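Local coordinates for protein TetR family transcriptional regulator (Mycobacterium smegmatis, PDB 5XS9) that probably binds operator DNA as a dimeric TetR-family repressor and so regulates genes of biotin metabolism, at residues H57-A62 with D84-H89; A22-R27 with E49-V54. All blocks are in the same frame, centred on the assembly; numbering follows the deposited sequence.

Overall arrangement
Both contacts use helix 47-58, one near its middle and one at its C-terminal end. Interaction 2 sets 49-54 of this helix against 22-27, within the N-terminal region that carries the helix-turn-helix of TetR-family proteins. Interaction 1 sets the end of the helix and the residues after it, 57-62, against the end of helix 71-87, which belongs to the C-terminal part. Both are mostly buried. Interaction 1 lies about 7 Å from the centre of the chain and interaction 2 about 15 Å, centre to centre. Interaction 2 is wholly apolar. Interaction 1 adds a histidine ring and an exposed threonine to its apolar pairs. Helix 5-19 and helix 92-101 border both.

Interaction 1: H57-A62 with D84-H89; sequences HILRTA and DALLSH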
loop_
_atom_site.group_PDB
_atom_site.type_symbol
_atom_site.label_atom_id
_atom_site.label_comp_id
_atom_site.label_asym_id
_atom_site.label_seq_id
_atom_site.Cartn_x
_atom_site.Cartn_y
_atom_site.Cartn_z
ATOM N N HIS A 57 -15.212 -6.724 9.552
ATOM C CA HIS A 57 -15.285 -8.055 10.108
ATOM C C HIS A 57 -13.884 -8.608 10.304
ATOM O O HIS A 57 -13.583 -9.185 11.351
ATOM C CB HIS A 57 -16.099 -8.956 9.159
ATOM C CG HIS A 57 -16.241 -10.359 9.642
ATOM N ND1 HIS A 57 -15.727 -11.435 8.959
ATOM C CD2 HIS A 57 -16.851 -10.865 10.730
ATOM C CE1 HIS A 57 -15.982 -12.543 9.626
ATOM N NE2 HIS A 57 -16.652 -12.221 10.710
ATOM N N ILE A 58 -13.051 -8.473 9.269
ATOM C CA ILE A 58 -11.601 -8.797 9.273
ATOM C C ILE A 58 -10.877 -8.082 10.431
ATOM O O ILE A 58 -9.951 -8.610 11.016
ATOM C CB ILE A 58 -10.969 -8.357 7.886
ATOM C CG1 ILE A 58 -11.292 -9.375 6.812
ATOM C CG2 ILE A 58 -9.472 -8.194 7.865
ATOM C CD1 ILE A 58 -10.971 -8.824 5.425
ATOM N N LEU A 59 -11.268 -6.873 10.719
ATOM C CA LEU A 59 -10.591 -6.033 11.699
ATOM C C LEU A 59 -11.231 -6.107 13.110
ATOM O O LEU A 59 -10.757 -5.429 14.033
ATOM C CB LEU A 59 -10.682 -4.546 11.220
ATOM C CG LEU A 59 -9.863 -4.170 9.995
ATOM C CD1 LEU A 59 -10.162 -2.757 9.550
ATOM C CD2 LEU A 59 -8.382 -4.371 10.244
ATOM N N ARG A 60 -12.320 -6.860 13.256
ATOM C CA ARG A 60 -12.857 -7.250 14.572
ATOM C C ARG A 60 -11.754 -7.570 15.610
ATOM O O ARG A 60 -11.716 -6.952 16.644
ATOM C CB ARG A 60 -13.754 -8.462 14.364
ATOM C CG ARG A 60 -14.449 -9.067 15.575
ATOM C CD ARG A 60 -15.464 -10.111 15.096
ATOM N NE ARG A 60 -14.983 -10.845 13.905
ATOM C CZ ARG A 60 -14.289 -11.991 13.892
ATOM N NH1 ARG A 60 -13.966 -12.633 15.022
ATOM N NH2 ARG A 60 -13.914 -12.508 12.716
ATOM N N THR A 61 -10.820 -8.466 15.310
ATOM C CA THR A 61 -9.786 -8.760 16.285
ATOM C C THR A 61 -8.718 -7.667 16.450
ATOM O O THR A 61 -8.043 -7.684 17.452
ATOM C CB THR A 61 -9.028 -10.071 16.014
ATOM O OG1 THR A 61 -8.200 -9.942 14.823
ATOM C CG2 THR A 61 -10.002 -11.225 15.952
ATOM N N ALA A 62 -8.580 -6.748 15.495
ATOM C CA ALA A 62 -7.527 -5.760 15.523
ATOM C C ALA A 62 -7.621 -4.736 16.667
ATOM O O ALA A 62 -6.644 -4.151 17.057
ATOM C CB ALA A 62 -7.464 -5.018 14.192
ATOM N N ASP A 84 -1.535 -8.280 11.999
ATOM C CA ASP A 84 -1.935 -9.686 12.197
ATOM C C ASP A 84 -3.357 -9.934 11.657
ATOM O O ASP A 84 -3.606 -10.923 10.922
ATOM C CB ASP A 84 -1.761 -10.117 13.671
ATOM C CG ASP A 84 -0.249 -10.429 14.043
ATOM O OD1 ASP A 84 0.722 -10.642 13.197
ATOM O OD2 ASP A 84 -0.042 -10.475 15.261
ATOM N N ALA A 85 -4.268 -9.002 11.892
ATOM C CA ALA A 85 -5.604 -9.154 11.319
ATOM C C ALA A 85 -5.604 -9.118 9.804
ATOM O O ALA A 85 -6.286 -9.927 9.152
ATOM C CB ALA A 85 -6.572 -8.164 11.905
ATOM N N LEU A 86 -4.786 -8.260 9.193
ATOM C CA LEU A 86 -4.751 -8.206 7.771
ATOM C C LEU A 86 -4.166 -9.497 7.178
ATOM O O LEU A 86 -4.621 -9.996 6.139
ATOM C CB LEU A 86 -3.920 -7.010 7.253
ATOM C CG LEU A 86 -4.343 -5.625 7.749
ATOM C CD1 LEU A 86 -3.275 -4.565 7.449
ATOM C CD2 LEU A 86 -5.723 -5.260 7.199
ATOM N N LEU A 87 -3.134 -10.017 7.832
ATOM C CA LEU A 87 -2.479 -11.243 7.354
ATOM C C LEU A 87 -3.317 -12.523 7.491
ATOM O O LEU A 87 -2.995 -13.514 6.890
ATOM C CB LEU A 87 -1.149 -11.453 8.053
ATOM C CG LEU A 87 -0.103 -10.432 7.626
ATOM C CD1 LEU A 87 1.146 -10.728 8.446
ATOM C CD2 LEU A 87 0.201 -10.446 6.140
ATOM N N SER A 88 -4.378 -12.438 8.248
ATOM C CA SER A 88 -5.273 -13.558 8.571
ATOM C C SER A 88 -6.215 -13.865 7.460
ATOM O O SER A 88 -6.857 -14.871 7.550
ATOM C CB SER A 88 -6.121 -13.218 9.845
ATOM O OG SER A 88 -5.225 -13.206 10.891
ATOM N N HIS A 89 -6.406 -12.956 6.483
ATOM C CA HIS A 89 -7.247 -13.205 5.347
ATOM C C HIS A 89 -6.539 -12.917 4.058
ATOM O O HIS A 89 -5.770 -11.975 4.000
ATOM C CB HIS A 89 -8.484 -12.343 5.445
ATOM C CG HIS A 89 -9.232 -12.582 6.713
ATOM N ND1 HIS A 89 -10.117 -13.628 6.863
ATOM C CD2 HIS A 89 -9.124 -11.994 7.934
ATOM C CE1 HIS A 89 -10.572 -13.646 8.105
ATOM N NE2 HIS A 89 -9.961 -12.684 8.780
#
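Ile58 holds CG1 beside its backbone N (chi1 -78°), and His89 holds CG anti to its own carbonyl carbon (chi1 -57°). These torsions let the two side chains slide past each other in opposite directions. CG1 of Ile58 then sits over one face of the His89 ring, 3.9 Å from the ring centroid and 27° off its normal. This is a CH-pi contact. It is offset toward the rim, and the nearest ring atom is His89 CD2, 3.6 Å from Ile58 CG1. Ile58 CG2 touches the same CD2. Ala85 points its methyl at the other segment, where CB lies 3.5 Å from Ile58 O. Ala62 CB meets Ala85 CB at 4.0 Å, and Thr61 OG1 lies 3.8 Å from Ala85 CB, at the exposed border. Leu59 and Leu86 run side by side, with their CD2 methyls touching. Both leucines also pack on Val96 of helix 92-101. Leu16 of helix 5-19 touches both Ile58 and His89. His89 ND1 is hydrogen-bonded to Asp17 of that helix, which probably fixes the turn of the ring. The contact thus joins the end of helix 47-58, next to what is probably the DNA-binding part, to helix 71-87 of the C-terminal part through dispersion and CH-pi packing. The carboxylate of Asp17 may favour a protonated His89, though its charge is not seen.

Interaction 2: A22-R27 with E49-V54; sequences ADLTMR and ELLGAV
The backbone of 22-27 is extended at Leu24 and Thr25 before it enters helix 26-33, and it passes helix 47-58 at CA distances of 8.4 Å for Leu24 to Leu51 and 8.0 Å for Met26 to Leu50. Leu24 points its CB at the helix and has CG anti to its backbone N (chi1 179°). Chi2 near 57° then parts its two methyls between Leu50 and Leu51. Its CD1 meets Leu50 CD2 tip to tip at 4.1 Å. Its CD2 packs on Leu51 CD2 at 3.6 Å as these two side chains slide past each other, and it also touches Val54 CG2 one turn on. Met26 has CG anti to its carbonyl carbon. The bend at chi2 (-79°) brings its SD alongside Leu50, 3.9 Å from CD2, the two chains running in opposite directions. Leu50 CD2 therefore lies against both Leu24 and Met26. Ala12 of helix 5-19 touches Leu24, Leu50 and Val54. Thr25 points away and is the N-cap of helix 26-33, with OG1 bonded to Arg28 N. Helix 26-33 is probably the first helix of the helix-turn-helix, as in other TetR-family proteins. The contact is apolar, so shape and dispersion hold the loop before helix 26-33 and its first residue against helix 47-58.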
loop_
_atom_site.group_PDB
_atom_site.type_symbol
_atom_site.label_atom_id
_atom_site.label_comp_id
_atom_site.label_asym_id
_atom_site.label_seq_id
_atom_site.Cartn_x
_atom_site.Cartn_y
_atom_site.Cartn_z
ATOM N N ALA A 22 -10.480 -10.483 -6.035
ATOM C CA ALA A 22 -11.111 -10.309 -7.358
ATOM C C ALA A 22 -12.442 -11.120 -7.518
ATOM O O ALA A 22 -13.374 -10.663 -8.153
ATOM C CB ALA A 22 -10.100 -10.626 -8.478
ATOM N N ASP A 23 -12.531 -12.272 -6.870
ATOM C CA ASP A 23 -13.706 -13.126 -6.905
ATOM C C ASP A 23 -14.785 -12.731 -5.923
ATOM O O ASP A 23 -15.834 -13.320 -5.951
ATOM C CB ASP A 23 -13.297 -14.571 -6.585
ATOM C CG ASP A 23 -12.724 -15.303 -7.793
ATOM O OD1 ASP A 23 -12.655 -16.547 -7.741
ATOM O OD2 ASP A 23 -12.375 -14.630 -8.787
ATOM N N LEU A 24 -14.528 -11.784 -5.016
ATOM C CA LEU A 24 -15.570 -11.307 -4.113
ATOM C C LEU A 24 -16.406 -10.256 -4.808
ATOM O O LEU A 24 -16.066 -9.082 -4.788
ATOM C CB LEU A 24 -15.007 -10.713 -2.852
ATOM C CG LEU A 24 -16.002 -10.163 -1.851
ATOM C CD1 LEU A 24 -17.014 -11.225 -1.432
ATOM C CD2 LEU A 24 -15.205 -9.683 -0.661
ATOM N N THR A 25 -17.497 -10.711 -5.406
ATOM C CA THR A 25 -18.485 -9.844 -6.073
ATOM C C THR A 25 -19.847 -10.153 -5.510
ATOM O O THR A 25 -20.029 -11.201 -4.925
ATOM C CB THR A 25 -18.554 -10.103 -7.590
ATOM O OG1 THR A 25 -19.009 -11.441 -7.823
ATOM C CG2 THR A 25 -17.179 -9.894 -8.265
ATOM N N MET A 26 -20.790 -9.236 -5.697
ATOM C CA MET A 26 -22.139 -9.431 -5.247
ATOM C C MET A 26 -22.785 -10.639 -5.965
ATOM O O MET A 26 -23.512 -11.438 -5.332
ATOM C CB MET A 26 -22.937 -8.132 -5.422
ATOM C CG MET A 26 -22.474 -6.982 -4.496
ATOM S SD MET A 26 -23.090 -7.166 -2.825
ATOM C CE MET A 26 -24.786 -6.624 -2.762
ATOM N N ARG A 27 -22.515 -10.805 -7.260
ATOM C CA ARG A 27 -23.093 -11.975 -7.980
ATOM C C ARG A 27 -22.499 -13.281 -7.450
ATOM O O ARG A 27 -23.230 -14.224 -7.237
ATOM C CB ARG A 27 -22.962 -11.884 -9.498
ATOM C CG ARG A 27 -21.563 -12.121 -10.033
ATOM C CD ARG A 27 -21.421 -11.768 -11.508
ATOM N NE ARG A 27 -20.016 -11.498 -11.856
ATOM C CZ ARG A 27 -19.336 -10.389 -11.534
ATOM N NH1 ARG A 27 -19.888 -9.397 -10.812
ATOM N NH2 ARG A 27 -18.079 -10.259 -11.930
ATOM N N GLU A 49 -19.822 -1.008 -0.251
ATOM C CA GLU A 49 -20.341 -1.212 1.082
ATOM C C GLU A 49 -20.110 -2.603 1.503
ATOM O O GLU A 49 -19.878 -2.846 2.667
ATOM C CB GLU A 49 -21.861 -0.900 1.159
ATOM C CG GLU A 49 -22.179 0.592 1.015
ATOM C CD GLU A 49 -23.674 0.930 1.238
ATOM O OE1 GLU A 49 -24.534 0.080 1.663
ATOM O OE2 GLU A 49 -23.964 2.086 0.960
ATOM N N LEU A 50 -20.208 -3.574 0.583
ATOM C CA LEU A 50 -19.963 -4.959 0.996
ATOM C C LEU A 50 -18.503 -5.072 1.432
ATOM O O LEU A 50 -18.193 -5.662 2.439
ATOM C CB LEU A 50 -20.201 -5.939 -0.150
ATOM C CG LEU A 50 -19.687 -7.383 0.079
ATOM C CD1 LEU A 50 -20.363 -8.010 1.262
ATOM C CD2 LEU A 50 -19.797 -8.260 -1.151
ATOM N N LEU A 51 -17.595 -4.524 0.648
ATOM C CA LEU A 51 -16.164 -4.633 1.015
ATOM C C LEU A 51 -15.876 -3.974 2.352
ATOM O O LEU A 51 -15.115 -4.534 3.151
ATOM C CB LEU A 51 -15.277 -4.069 -0.097
ATOM C CG LEU A 51 -15.284 -4.879 -1.399
ATOM C CD1 LEU A 51 -14.624 -4.072 -2.544
ATOM C CD2 LEU A 51 -14.594 -6.198 -1.222
ATOM N N GLY A 52 -16.485 -2.810 2.602
ATOM C CA GLY A 52 -16.422 -2.153 3.930
ATOM C C GLY A 52 -16.838 -3.039 5.132
ATOM O O GLY A 52 -16.176 -3.047 6.183
ATOM N N ALA A 53 -17.929 -3.783 4.983
ATOM C CA ALA A 53 -18.382 -4.671 6.039
ATOM C C ALA A 53 -17.425 -5.806 6.181
ATOM O O ALA A 53 -17.161 -6.270 7.256
ATOM C CB ALA A 53 -19.772 -5.227 5.692
ATOM N N VAL A 54 -16.930 -6.334 5.074
ATOM C CA VAL A 54 -15.995 -7.412 5.180
ATOM C C VAL A 54 -14.678 -6.872 5.853
ATOM O O VAL A 54 -14.051 -7.570 6.708
ATOM C CB VAL A 54 -15.663 -8.014 3.811
ATOM C CG1 VAL A 54 -14.459 -8.900 3.915
ATOM C CG2 VAL A 54 -16.830 -8.788 3.241
#